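Local coordinates for protein lysyl-trna-dependent l-ysyl-phosphatidylgycerol synthase (Bacillus licheniformis, PDB 4V36) that transfers lysine from lysyl-tRNA to phosphatidylglycerol, a lipid modification linked to bacterial resistance, at residues A[224-229]-A[290-295]; A[177-182]-A[286-291]; A[239-244]-A[256-261]; A[298-301]-A[305-308]; A[183-188]-A[330-335]. All blocks are in the same frame, centred on the assembly; numbering follows the deposited sequence.

Contact 1: A[224-229]-A[290-295]. With LYN (2,6-diamino-hexanoic acid amide), chain C.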
# COMPACT_ATOMS: atom_id res chain seq x y z
N ASP A 224 -5.31 -2.00 3.71
CA ASP A 224 -4.02 -2.63 3.52
C ASP A 224 -4.21 -4.13 3.34
O ASP A 224 -3.93 -4.68 2.28
CB ASP A 224 -3.10 -2.34 4.71
CG ASP A 224 -1.71 -2.90 4.53
OD1 ASP A 224 -1.32 -3.20 3.38
OD2 ASP A 224 -1.00 -3.04 5.54
N LEU A 225 -4.72 -4.78 4.38
CA LEU A 225 -5.02 -6.20 4.32
C LEU A 225 -6.48 -6.43 3.93
O LEU A 225 -7.37 -5.71 4.38
CB LEU A 225 -4.74 -6.87 5.67
CG LEU A 225 -3.30 -7.26 6.03
CD1 LEU A 225 -2.41 -6.04 6.22
CD2 LEU A 225 -3.29 -8.12 7.28
N MET A 226 -6.71 -7.42 3.08
CA MET A 226 -8.05 -7.90 2.78
C MET A 226 -8.02 -9.41 2.70
O MET A 226 -7.54 -9.98 1.72
CB MET A 226 -8.60 -7.30 1.48
CG MET A 226 -9.91 -7.95 1.04
SD MET A 226 -10.56 -7.33 -0.53
CE MET A 226 -11.38 -5.83 0.01
N ARG A 227 -8.51 -10.07 3.75
CA ARG A 227 -8.40 -11.52 3.84
C ARG A 227 -9.74 -12.16 4.21
O ARG A 227 -10.53 -11.58 4.95
CB ARG A 227 -7.32 -11.90 4.86
CG ARG A 227 -5.97 -11.28 4.52
CD ARG A 227 -4.87 -11.66 5.48
NE ARG A 227 -3.60 -11.08 5.05
CZ ARG A 227 -2.44 -11.27 5.66
NH1 ARG A 227 -2.36 -12.03 6.74
NH2 ARG A 227 -1.34 -10.69 5.18
N TYR A 228 -9.98 -13.35 3.67
CA TYR A 228 -11.24 -14.04 3.87
C TYR A 228 -11.05 -15.54 4.01
O TYR A 228 -10.09 -16.11 3.49
CB TYR A 228 -12.19 -13.74 2.71
CG TYR A 228 -11.57 -13.92 1.34
CD1 TYR A 228 -11.51 -15.18 0.75
CD2 TYR A 228 -11.04 -12.84 0.64
CE1 TYR A 228 -10.94 -15.35 -0.50
CE2 TYR A 228 -10.47 -13.01 -0.60
CZ TYR A 228 -10.42 -14.26 -1.17
OH TYR A 228 -9.85 -14.43 -2.41
N SER A 229 -11.97 -16.19 4.73
CA SER A 229 -11.91 -17.63 4.93
C SER A 229 -12.50 -18.38 3.74
O SER A 229 -13.03 -17.77 2.81
CB SER A 229 -12.63 -18.02 6.22
OG SER A 229 -13.97 -17.56 6.20
N TYR A 290 1.19 -5.67 -6.55
CA TYR A 290 -0.22 -5.44 -6.81
C TYR A 290 -1.11 -6.20 -5.84
O TYR A 290 -1.26 -7.42 -5.94
CB TYR A 290 -0.56 -5.81 -8.25
CG TYR A 290 0.47 -5.30 -9.24
CD1 TYR A 290 0.61 -3.94 -9.47
CD2 TYR A 290 1.28 -6.17 -9.94
CE1 TYR A 290 1.55 -3.46 -10.37
CE2 TYR A 290 2.22 -5.71 -10.85
CZ TYR A 290 2.35 -4.35 -11.06
OH TYR A 290 3.28 -3.88 -11.96
N SER A 291 -1.70 -5.47 -4.90
CA SER A 291 -2.51 -6.07 -3.85
C SER A 291 -3.88 -6.52 -4.35
O SER A 291 -4.31 -6.15 -5.44
CB SER A 291 -2.68 -5.09 -2.69
OG SER A 291 -3.20 -3.85 -3.14
N PHE A 292 -4.55 -7.33 -3.53
CA PHE A 292 -5.89 -7.85 -3.82
C PHE A 292 -5.92 -8.68 -5.11
O PHE A 292 -6.01 -9.90 -5.06
CB PHE A 292 -6.90 -6.71 -3.91
CG PHE A 292 -6.71 -5.66 -2.85
CD1 PHE A 292 -6.85 -5.98 -1.51
CD2 PHE A 292 -6.39 -4.36 -3.19
CE1 PHE A 292 -6.66 -5.03 -0.53
CE2 PHE A 292 -6.21 -3.40 -2.22
CZ PHE A 292 -6.35 -3.73 -0.89
N SER A 293 -5.84 -8.00 -6.25
CA SER A 293 -5.84 -8.69 -7.53
C SER A 293 -4.74 -8.15 -8.44
O SER A 293 -4.53 -6.94 -8.53
CB SER A 293 -7.20 -8.56 -8.22
OG SER A 293 -7.24 -9.29 -9.42
N GLY A 294 -4.05 -9.06 -9.12
CA GLY A 294 -3.00 -8.68 -10.05
C GLY A 294 -3.58 -8.28 -11.39
O GLY A 294 -2.84 -7.93 -12.32
N LEU A 295 -4.90 -8.33 -11.50
CA LEU A 295 -5.59 -7.95 -12.72
C LEU A 295 -6.03 -6.49 -12.68
O LEU A 295 -6.77 -6.08 -11.78
CB LEU A 295 -6.80 -8.85 -12.96
CG LEU A 295 -6.52 -10.34 -13.11
CD1 LEU A 295 -7.81 -11.12 -13.32
CD2 LEU A 295 -5.54 -10.59 -14.25
N LYN C . -3.68 -8.84 2.30
CA LYN C . -2.24 -8.77 2.46
CB LYN C . -1.59 -9.89 1.66
CG LYN C . -0.07 -9.84 1.73
CD LYN C . 0.54 -11.24 1.60
CE LYN C . 0.20 -11.87 0.26
NZ LYN C . 0.78 -13.24 0.19
C LYN C . -1.73 -7.44 2.00
O LYN C . -2.17 -6.95 0.98
NT LYN C . -0.81 -6.81 2.74
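Met226 and Phe292 meet at about a right angle, the ring turning its edge to the methionine: CE1 of Phe292 lies 3.6 Å from CB of Met226, near the ring plane. CG of Met226 stands anti to the backbone N (chi1 171°), and a chain extended as far as SD sets the sulfur obliquely to the ring, 5.0 Å from the Phe292 centroid, a Met-aromatic contact. O of Asp224 also lies obliquely to the Phe292 ring, 3.9 Å from CE1. A lysine amide bound in the pocket lies against strand 220-228. Its N comes 3.4 Å from N of Met226, and its CA lies 3.4 Å from NH2 of Arg227, at the guanidinium edge. CD2 of Leu225 lies over the centre of one guanidinium face. Contact between the segments is thus apolar and dispersive, whereas Asp224 and Arg227 spend their polar ends on Tyr190 and, in a salt bridge, Glu178, while the backbone and the Arg227 edge lie near the ligand.

Contact 2: A[177-182]-A[286-291]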
# COMPACT_ATOMS: atom_id res chain seq x y z
N LYS A 177 3.68 -17.45 3.08
CA LYS A 177 4.13 -16.65 4.21
C LYS A 177 3.90 -15.18 3.94
O LYS A 177 3.60 -14.78 2.81
CB LYS A 177 5.60 -16.92 4.51
CG LYS A 177 5.87 -18.32 5.04
CD LYS A 177 5.15 -18.57 6.35
CE LYS A 177 5.35 -19.99 6.84
NZ LYS A 177 6.80 -20.31 7.02
N GLU A 178 4.05 -14.36 4.97
CA GLU A 178 3.77 -12.93 4.87
C GLU A 178 4.81 -12.17 4.06
O GLU A 178 6.00 -12.50 4.09
CB GLU A 178 3.66 -12.32 6.27
CG GLU A 178 2.50 -12.83 7.11
CD GLU A 178 1.17 -12.17 6.78
OE1 GLU A 178 1.03 -11.63 5.66
OE2 GLU A 178 0.28 -12.17 7.64
N LYS A 179 4.35 -11.16 3.34
CA LYS A 179 5.24 -10.23 2.66
C LYS A 179 5.36 -8.96 3.50
O LYS A 179 4.58 -8.76 4.43
CB LYS A 179 4.73 -9.91 1.25
CG LYS A 179 4.71 -11.11 0.32
CD LYS A 179 4.13 -10.75 -1.04
CE LYS A 179 4.16 -11.94 -1.98
NZ LYS A 179 3.43 -13.12 -1.43
N GLY A 180 6.32 -8.10 3.17
CA GLY A 180 6.55 -6.91 3.97
C GLY A 180 6.99 -5.68 3.20
O GLY A 180 6.70 -5.54 2.01
N PHE A 181 7.68 -4.79 3.90
CA PHE A 181 8.17 -3.53 3.36
C PHE A 181 7.05 -2.65 2.81
O PHE A 181 6.56 -1.75 3.50
CB PHE A 181 9.22 -3.78 2.26
CG PHE A 181 9.86 -2.53 1.74
CD1 PHE A 181 10.68 -1.77 2.56
CD2 PHE A 181 9.64 -2.11 0.44
CE1 PHE A 181 11.28 -0.61 2.08
CE2 PHE A 181 10.23 -0.95 -0.04
CZ PHE A 181 11.05 -0.20 0.78
N SER A 182 6.63 -2.91 1.58
CA SER A 182 5.60 -2.10 0.93
C SER A 182 4.21 -2.71 1.09
O SER A 182 3.22 -2.13 0.68
CB SER A 182 5.91 -1.93 -0.56
OG SER A 182 5.94 -3.18 -1.21
N VAL A 286 5.07 -9.53 -11.03
CA VAL A 286 3.61 -9.37 -10.95
C VAL A 286 3.00 -10.27 -9.88
O VAL A 286 2.39 -11.29 -10.18
CB VAL A 286 2.94 -9.67 -12.31
CG1 VAL A 286 1.49 -9.18 -12.30
CG2 VAL A 286 3.70 -9.00 -13.44
N SER A 287 3.17 -9.85 -8.62
CA SER A 287 2.69 -10.60 -7.46
C SER A 287 2.97 -9.82 -6.18
O SER A 287 2.18 -9.85 -5.24
CB SER A 287 3.35 -11.98 -7.38
OG SER A 287 3.06 -12.61 -6.14
N TYR A 288 4.10 -9.13 -6.16
CA TYR A 288 4.60 -8.48 -4.96
C TYR A 288 4.22 -7.00 -4.88
O TYR A 288 4.36 -6.38 -3.83
CB TYR A 288 6.12 -8.62 -4.88
CG TYR A 288 6.61 -10.04 -4.67
CD1 TYR A 288 6.62 -10.95 -5.72
CD2 TYR A 288 7.08 -10.46 -3.43
CE1 TYR A 288 7.06 -12.25 -5.53
CE2 TYR A 288 7.53 -11.75 -3.24
CZ TYR A 288 7.52 -12.64 -4.29
OH TYR A 288 7.96 -13.93 -4.10
N MET A 289 3.75 -6.45 -5.99
CA MET A 289 3.48 -5.01 -6.05
C MET A 289 2.00 -4.68 -6.20
O MET A 289 1.59 -3.54 -5.99
CB MET A 289 4.26 -4.38 -7.21
CG MET A 289 5.76 -4.64 -7.16
SD MET A 289 6.68 -3.45 -8.16
CE MET A 289 5.62 -3.30 -9.59
N TYR A 290 1.19 -5.67 -6.55
CA TYR A 290 -0.22 -5.44 -6.81
C TYR A 290 -1.11 -6.20 -5.84
O TYR A 290 -1.26 -7.42 -5.94
CB TYR A 290 -0.56 -5.81 -8.25
CG TYR A 290 0.47 -5.30 -9.24
CD1 TYR A 290 0.61 -3.94 -9.47
CD2 TYR A 290 1.28 -6.17 -9.94
CE1 TYR A 290 1.55 -3.46 -10.37
CE2 TYR A 290 2.22 -5.71 -10.85
CZ TYR A 290 2.35 -4.35 -11.06
OH TYR A 290 3.28 -3.88 -11.96
N SER A 291 -1.70 -5.47 -4.90
CA SER A 291 -2.51 -6.07 -3.85
C SER A 291 -3.88 -6.52 -4.35
O SER A 291 -4.31 -6.15 -5.44
CB SER A 291 -2.68 -5.09 -2.69
OG SER A 291 -3.20 -3.85 -3.14
O HOH W 1 3.02 -15.26 -4.04
O HOH W 2 4.57 -3.16 -3.50
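Ser182 OG is bound 2.7 Å from a water, water 2, which in turn donates to O of Tyr288 over 3.2 Å. Hydroxyl and carbonyl are themselves 4.4 Å apart, Ser182 OG to Tyr288 O, so the water bridges a gap that the two groups do not close directly. Beside this bridge the larger part of the contact is made by Lys179, whose side chain crosses that of Tyr288 at about a right angle. Its CE sits over one face of the ring, 3.9 Å from the Tyr288 centroid and displaced toward the CD2-CE2 rim, a CH-pi contact. The chain runs extended through CD and then bends at chi4 (58°), and NZ stands farther above the ring: at 5.1 Å from the Tyr288 centroid its cation-pi attraction is weak at most. Both segments are loops: 177-182 comes after helix 159-173, and the loop holding 286-291 comes after helix 276-285. They come together beside the lysine amide pocket, to which Lys179 belongs. The ring of Tyr288 also packs on Thr327 and Ile330 of helix 319-330. Farther out, NZ of Lys179 and OG of Ser287 share water 1 through weak bonds, each 3.4 Å long.

Contact 3: A[239-244]-A[256-261]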
# COMPACT_ATOMS: atom_id res chain seq x y z
N ALA A 239 -17.68 -7.77 -3.18
CA ALA A 239 -18.66 -7.42 -2.15
C ALA A 239 -18.06 -6.50 -1.10
O ALA A 239 -18.69 -5.53 -0.68
CB ALA A 239 -19.20 -8.68 -1.50
N LEU A 240 -16.83 -6.80 -0.67
CA LEU A 240 -16.17 -6.03 0.37
C LEU A 240 -15.92 -4.59 -0.07
O LEU A 240 -16.13 -3.66 0.71
CB LEU A 240 -14.85 -6.68 0.77
CG LEU A 240 -14.96 -8.03 1.49
CD1 LEU A 240 -13.58 -8.53 1.89
CD2 LEU A 240 -15.86 -7.92 2.71
N PHE A 241 -15.48 -4.40 -1.31
CA PHE A 241 -15.24 -3.06 -1.83
C PHE A 241 -16.54 -2.27 -1.94
O PHE A 241 -16.56 -1.06 -1.74
CB PHE A 241 -14.54 -3.11 -3.18
CG PHE A 241 -13.05 -3.32 -3.08
CD1 PHE A 241 -12.25 -2.38 -2.45
CD2 PHE A 241 -12.46 -4.44 -3.63
CE1 PHE A 241 -10.88 -2.57 -2.36
CE2 PHE A 241 -11.09 -4.63 -3.54
CZ PHE A 241 -10.30 -3.70 -2.91
N ILE A 242 -17.63 -2.97 -2.27
CA ILE A 242 -18.94 -2.34 -2.34
C ILE A 242 -19.38 -1.87 -0.95
O ILE A 242 -19.83 -0.73 -0.79
CB ILE A 242 -20.00 -3.30 -2.92
CG1 ILE A 242 -19.71 -3.58 -4.39
CG2 ILE A 242 -21.40 -2.71 -2.77
CD1 ILE A 242 -20.62 -4.63 -5.00
N TYR A 243 -19.23 -2.74 0.04
CA TYR A 243 -19.54 -2.38 1.42
C TYR A 243 -18.62 -1.27 1.92
O TYR A 243 -19.05 -0.37 2.64
CB TYR A 243 -19.43 -3.60 2.34
CG TYR A 243 -20.59 -4.56 2.23
CD1 TYR A 243 -21.88 -4.16 2.56
CD2 TYR A 243 -20.39 -5.88 1.83
CE1 TYR A 243 -22.94 -5.04 2.47
CE2 TYR A 243 -21.45 -6.76 1.74
CZ TYR A 243 -22.72 -6.34 2.06
OH TYR A 243 -23.78 -7.22 1.97
N LEU A 244 -17.34 -1.34 1.53
CA LEU A 244 -16.37 -0.33 1.92
C LEU A 244 -16.71 1.04 1.34
O LEU A 244 -16.65 2.05 2.03
CB LEU A 244 -14.96 -0.73 1.47
CG LEU A 244 -14.18 -1.67 2.40
CD1 LEU A 244 -12.86 -2.06 1.77
CD2 LEU A 244 -13.96 -1.01 3.74
N PHE A 256 -11.39 6.66 -2.64
CA PHE A 256 -10.84 5.43 -2.07
C PHE A 256 -9.69 4.92 -2.92
O PHE A 256 -9.79 4.85 -4.15
CB PHE A 256 -11.93 4.36 -1.95
CG PHE A 256 -11.52 3.18 -1.11
CD1 PHE A 256 -10.79 2.14 -1.64
CD2 PHE A 256 -11.89 3.12 0.23
CE1 PHE A 256 -10.41 1.06 -0.86
CE2 PHE A 256 -11.52 2.04 1.01
CZ PHE A 256 -10.78 1.01 0.47
N ASN A 257 -8.59 4.56 -2.26
CA ASN A 257 -7.43 4.01 -2.95
C ASN A 257 -7.48 2.49 -2.94
O ASN A 257 -7.33 1.87 -1.90
CB ASN A 257 -6.14 4.51 -2.30
CG ASN A 257 -4.91 4.27 -3.16
OD1 ASN A 257 -4.88 3.37 -4.00
ND2 ASN A 257 -3.88 5.08 -2.96
N MET A 258 -7.70 1.90 -4.11
CA MET A 258 -7.80 0.44 -4.21
C MET A 258 -6.44 -0.22 -4.35
O MET A 258 -6.34 -1.42 -4.57
CB MET A 258 -8.68 0.05 -5.40
CG MET A 258 -10.13 0.47 -5.27
SD MET A 258 -11.16 -0.28 -6.54
CE MET A 258 -10.96 -2.01 -6.17
N GLY A 259 -5.38 0.57 -4.22
CA GLY A 259 -4.03 0.05 -4.34
C GLY A 259 -3.53 0.09 -5.77
O GLY A 259 -4.27 0.45 -6.69
N MET A 260 -2.27 -0.29 -5.96
CA MET A 260 -1.64 -0.21 -7.27
C MET A 260 -2.07 -1.35 -8.18
O MET A 260 -2.30 -2.47 -7.73
CB MET A 260 -0.12 -0.19 -7.13
CG MET A 260 0.61 0.28 -8.39
SD MET A 260 2.38 0.52 -8.13
CE MET A 260 2.90 -1.17 -7.84
N ALA A 261 -2.19 -1.05 -9.47
CA ALA A 261 -2.50 -2.05 -10.48
C ALA A 261 -1.44 -2.00 -11.58
O ALA A 261 -0.82 -0.95 -11.78
CB ALA A 261 -3.89 -1.82 -11.05
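Phe241, Phe256 and Met258 make most of this buried interface between a helix and a strand. Methyl CE of Met258 sits almost exactly above the middle of the Phe241 ring, 3.6 Å from its centroid and 6° off the normal, a CH-pi contact. A bend at chi3 (62°) in the methionine turns that methyl onto the ring, with SD farther off at 4.8 Å from the Phe241 centroid as a Met-aromatic contact. At the edge of the same ring, CE1 of Phe241 meets CE1 of Phe256 at 4.0 Å, the two side chains crossing at about a right angle. Leu244 adds its CD1, 3.9 Å from CZ of Phe256. Within the strand segment, Asn257 OD1 accepts from N of Gly259 in an Asx turn. The segments belong to the helix and second strand of the beta-alpha-beta unit 220-228, 236-251, 255-261, their axes 11.2 Å apart at closest approach and at 159°. Phe292 meets Phe241 edge-to-face, helix 134-145 packs on helix 236-251, and strand 255-261 lies between strands 111-122 and 220-228.

Contact 4: A[298-301]-A[305-308]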
# COMPACT_ATOMS: atom_id res chain seq x y z
N PHE A 298 -9.80 -5.87 -12.76
CA PHE A 298 -10.55 -6.00 -11.52
C PHE A 298 -10.84 -4.63 -10.92
O PHE A 298 -11.95 -4.37 -10.45
CB PHE A 298 -9.78 -6.86 -10.51
CG PHE A 298 -10.46 -6.98 -9.17
CD1 PHE A 298 -11.45 -7.93 -8.97
CD2 PHE A 298 -10.11 -6.15 -8.12
CE1 PHE A 298 -12.08 -8.05 -7.74
CE2 PHE A 298 -10.74 -6.26 -6.89
CZ PHE A 298 -11.72 -7.21 -6.71
N LYS A 299 -9.84 -3.76 -10.94
CA LYS A 299 -9.98 -2.41 -10.39
C LYS A 299 -10.61 -1.46 -11.41
O LYS A 299 -11.29 -0.50 -11.04
CB LYS A 299 -8.62 -1.87 -9.95
CG LYS A 299 -7.89 -2.76 -8.96
CD LYS A 299 -6.60 -2.10 -8.50
CE LYS A 299 -5.83 -3.00 -7.54
NZ LYS A 299 -6.66 -3.39 -6.37
N GLU A 300 -10.39 -1.75 -12.69
CA GLU A 300 -10.82 -0.86 -13.76
C GLU A 300 -12.34 -0.79 -13.87
O GLU A 300 -12.90 0.24 -14.27
CB GLU A 300 -10.22 -1.32 -15.10
CG GLU A 300 -9.94 -0.19 -16.08
CD GLU A 300 -11.19 0.32 -16.77
OE1 GLU A 300 -12.15 -0.47 -16.94
OE2 GLU A 300 -11.22 1.51 -17.15
N LYS A 301 -13.02 -1.87 -13.49
CA LYS A 301 -14.48 -1.93 -13.61
C LYS A 301 -15.18 -1.03 -12.59
O LYS A 301 -16.39 -0.86 -12.63
CB LYS A 301 -14.97 -3.37 -13.46
CG LYS A 301 -14.81 -3.95 -12.06
CD LYS A 301 -15.36 -5.37 -12.01
CE LYS A 301 -15.30 -5.94 -10.60
NZ LYS A 301 -13.91 -6.03 -10.09
N VAL A 305 -9.80 6.75 -11.18
CA VAL A 305 -8.81 7.65 -11.74
C VAL A 305 -7.42 7.10 -11.42
O VAL A 305 -7.05 6.99 -10.25
CB VAL A 305 -8.94 9.08 -11.20
CG1 VAL A 305 -7.86 9.97 -11.79
CG2 VAL A 305 -10.33 9.64 -11.50
N TRP A 306 -6.67 6.74 -12.45
CA TRP A 306 -5.37 6.10 -12.26
C TRP A 306 -4.30 7.10 -11.82
O TRP A 306 -4.15 8.16 -12.43
CB TRP A 306 -4.93 5.39 -13.54
CG TRP A 306 -5.87 4.30 -13.96
CD1 TRP A 306 -6.75 4.33 -15.00
CD2 TRP A 306 -6.02 3.01 -13.35
NE1 TRP A 306 -7.44 3.15 -15.08
CE2 TRP A 306 -7.01 2.32 -14.07
CE3 TRP A 306 -5.42 2.38 -12.26
CZ2 TRP A 306 -7.41 1.03 -13.75
CZ3 TRP A 306 -5.82 1.10 -11.93
CH2 TRP A 306 -6.81 0.43 -12.67
N ARG A 307 -3.57 6.75 -10.77
CA ARG A 307 -2.46 7.57 -10.30
C ARG A 307 -1.17 6.76 -10.32
O ARG A 307 -1.00 5.81 -9.56
CB ARG A 307 -2.73 8.11 -8.90
CG ARG A 307 -1.62 9.01 -8.38
CD ARG A 307 -2.09 9.91 -7.24
NE ARG A 307 -2.40 9.17 -6.03
CZ ARG A 307 -3.57 9.23 -5.39
NH1 ARG A 307 -4.54 10.01 -5.86
NH2 ARG A 307 -3.77 8.52 -4.29
N GLY A 308 -0.25 7.15 -11.21
CA GLY A 308 0.97 6.40 -11.42
C GLY A 308 1.96 6.42 -10.27
O GLY A 308 2.10 7.43 -9.58
O HOH W 3 -9.71 4.18 -17.38
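Glu300 and Trp306 meet where the short helix 296-300 is followed, after a short loop, by strand 305-313 of the central sheet. The benzene end of the indole points at the helix: CZ2 of Trp306 is 3.6 Å from CG of Glu300, which lies at the ring edge near its plane. Next to it, CH2 of Trp306 comes 4.0 Å from CB of Lys299, approaching obliquely. Two torsions of Trp306 together turn the benzene edge to the helix, CG anti to the carbonyl carbon (chi1 -61°) and the indole swung to a chi2 of 106°. Beyond these touches, the amino end of Lys299 leads away and donates to O of Met258, tying the helix to strand 255-261. Trp306 is placed by Ala119 and Glu117 of strand 111-122 and by a cation-pi contact with Arg296. Between the two segments, water 3, in the indole plane, donates to OE2 of Glu300 at 3.1 Å and accepts a weak bond from NE1 of Trp306 at 3.4 Å.

Contact 5: A[183-188]-A[330-335]. With LYN (2,6-diamino-hexanoic acid amide), chain C.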
# COMPACT_ATOMS: atom_id res chain seq x y z
N LEU A 183 4.16 -3.90 1.68
CA LEU A 183 2.90 -4.57 1.95
C LEU A 183 2.75 -4.83 3.44
O LEU A 183 3.74 -4.96 4.16
CB LEU A 183 2.80 -5.89 1.18
CG LEU A 183 2.85 -5.80 -0.35
CD1 LEU A 183 2.87 -7.19 -0.97
CD2 LEU A 183 1.69 -5.00 -0.89
N GLY A 184 1.51 -4.90 3.91
CA GLY A 184 1.26 -5.16 5.31
C GLY A 184 1.18 -6.65 5.61
O GLY A 184 1.01 -7.46 4.70
N PHE A 185 1.31 -6.99 6.88
CA PHE A 185 1.16 -8.37 7.32
C PHE A 185 0.45 -8.40 8.67
O PHE A 185 0.21 -7.36 9.28
CB PHE A 185 2.51 -9.08 7.41
CG PHE A 185 3.57 -8.30 8.15
CD1 PHE A 185 3.68 -8.40 9.53
CD2 PHE A 185 4.46 -7.49 7.47
CE1 PHE A 185 4.66 -7.70 10.21
CE2 PHE A 185 5.44 -6.78 8.15
CZ PHE A 185 5.54 -6.89 9.52
N PHE A 186 0.11 -9.60 9.13
CA PHE A 186 -0.64 -9.75 10.37
C PHE A 186 0.26 -9.56 11.59
O PHE A 186 0.85 -10.52 12.09
CB PHE A 186 -1.31 -11.13 10.42
CG PHE A 186 -2.45 -11.21 11.40
CD1 PHE A 186 -2.20 -11.41 12.75
CD2 PHE A 186 -3.76 -11.09 10.98
CE1 PHE A 186 -3.24 -11.49 13.66
CE2 PHE A 186 -4.81 -11.16 11.88
CZ PHE A 186 -4.55 -11.37 13.22
N GLN A 187 0.37 -8.32 12.06
CA GLN A 187 1.05 -8.03 13.31
C GLN A 187 0.09 -7.32 14.26
O GLN A 187 -0.56 -6.35 13.89
CB GLN A 187 2.30 -7.18 13.08
CG GLN A 187 3.06 -6.89 14.36
CD GLN A 187 4.02 -5.72 14.23
OE1 GLN A 187 3.64 -4.57 14.43
NE2 GLN A 187 5.27 -6.02 13.88
N GLU A 188 0.02 -7.82 15.49
CA GLU A 188 -0.93 -7.32 16.48
C GLU A 188 -0.73 -5.84 16.80
O GLU A 188 -1.70 -5.09 16.88
CB GLU A 188 -0.84 -8.17 17.74
CG GLU A 188 -1.13 -9.64 17.48
CD GLU A 188 -0.72 -10.54 18.63
OE1 GLU A 188 -0.18 -10.02 19.63
OE2 GLU A 188 -0.93 -11.76 18.53
N ILE A 330 10.36 -7.12 -0.52
CA ILE A 330 8.95 -7.30 -0.24
C ILE A 330 8.70 -8.72 0.25
O ILE A 330 7.80 -8.97 1.06
CB ILE A 330 8.09 -6.99 -1.48
CG1 ILE A 330 8.32 -5.54 -1.93
CG2 ILE A 330 6.61 -7.22 -1.20
CD1 ILE A 330 7.60 -5.18 -3.22
N GLY A 331 9.52 -9.66 -0.23
CA GLY A 331 9.46 -11.04 0.22
C GLY A 331 10.21 -11.26 1.52
O GLY A 331 10.43 -12.40 1.93
N ARG A 332 10.63 -10.16 2.16
CA ARG A 332 11.29 -10.17 3.46
C ARG A 332 12.66 -10.85 3.43
O ARG A 332 13.04 -11.55 4.37
CB ARG A 332 10.40 -10.85 4.51
CG ARG A 332 8.99 -10.27 4.58
CD ARG A 332 8.65 -9.76 5.97
NE ARG A 332 8.36 -10.84 6.91
CZ ARG A 332 8.21 -10.66 8.21
NH1 ARG A 332 8.33 -9.45 8.74
NH2 ARG A 332 7.95 -11.70 9.00
N ARG A 333 13.41 -10.62 2.36
CA ARG A 333 14.79 -11.08 2.27
C ARG A 333 15.71 -9.97 1.78
O ARG A 333 15.45 -9.33 0.77
CB ARG A 333 14.91 -12.30 1.34
CG ARG A 333 14.28 -13.56 1.90
CD ARG A 333 14.65 -14.78 1.07
NE ARG A 333 14.14 -16.02 1.67
CZ ARG A 333 14.79 -16.72 2.60
NH1 ARG A 333 15.97 -16.31 3.04
NH2 ARG A 333 14.26 -17.83 3.09
N THR A 334 16.79 -9.73 2.52
CA THR A 334 17.72 -8.65 2.20
C THR A 334 19.10 -9.17 1.82
O THR A 334 20.00 -8.40 1.51
CB THR A 334 17.86 -7.66 3.37
OG1 THR A 334 18.39 -8.35 4.51
CG2 THR A 334 16.51 -7.06 3.73
N LYS A 335 19.26 -10.49 1.86
CA LYS A 335 20.54 -11.11 1.56
C LYS A 335 20.36 -12.47 0.88
O LYS A 335 19.25 -13.00 0.83
CB LYS A 335 21.38 -11.27 2.83
CG LYS A 335 20.67 -12.03 3.95
CD LYS A 335 21.45 -11.96 5.25
CE LYS A 335 22.77 -12.71 5.15
NZ LYS A 335 22.57 -14.17 4.98
OXT LYS A 335 21.31 -13.06 0.38
N LYN C . -3.68 -8.84 2.30
CA LYN C . -2.24 -8.77 2.46
CB LYN C . -1.59 -9.89 1.66
CG LYN C . -0.07 -9.84 1.73
CD LYN C . 0.54 -11.24 1.60
CE LYN C . 0.20 -11.87 0.26
NZ LYN C . 0.78 -13.24 0.19
C LYN C . -1.73 -7.44 2.00
O LYN C . -2.17 -6.95 0.98
NT LYN C . -0.81 -6.81 2.74
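A Schellman motif closes helix 319-330, and its C-prime residue, Arg332 with positive phi, reaches from there to the loop that lines the lysine amide pocket. Arg332 bends at chi2 and chi3 to bring its guanidinium over one face of the Phe185 ring. CZ of Arg332 is 4.8 Å from the ring centroid and 11° off the normal, a cation-pi contact; the closest approach is NH1 of Arg332 to CZ of Phe185, 3.9 Å. With the two planes 44° apart, the group is tilted over the ring, not stacked flat on it. Nearer the helix end, CG2 of Ile330 touches CD1 of Leu183 at 3.7 Å, a purely apolar pair. Between Leu183 and Phe185, Gly184 O accepts from NT of the bound lysine amide at 2.8 Å, with an N-H...O angle of 146°, so the loop serves the ligand through its backbone while its side chains pack on the helix end. Ile330 also packs against Ser182 and Tyr288. Phe185 rests on Leu37 and Glu178, Phe186 leans on helix 159-173, and Gln187 is the N-cap of the short helix 188-191.

Contacts 1 and 3 are buried and apolar, and they adjoin: Met226 packs on Leu240 and Phe292 approaches Met258, so strand 220-228, helix 236-251 and strand 255-261 form one core. Contact 4 lies beyond it, at the same sheet but more exposed, and is tied in by Lys299 to Met258 O. Contacts 2 and 5 occupy adjoining loops, joined by a probable hydrogen bond from Gly180 N to Ile330 O. Water bridges occur in contacts 2 and 4, and a clear cation-pi contact in contact 5. The lysine amide links contacts 1, 2 and 5, with Arg227 and Glu178 bridging the first two, whereas contacts 3 and 5 lie about 22 Å apart between centres.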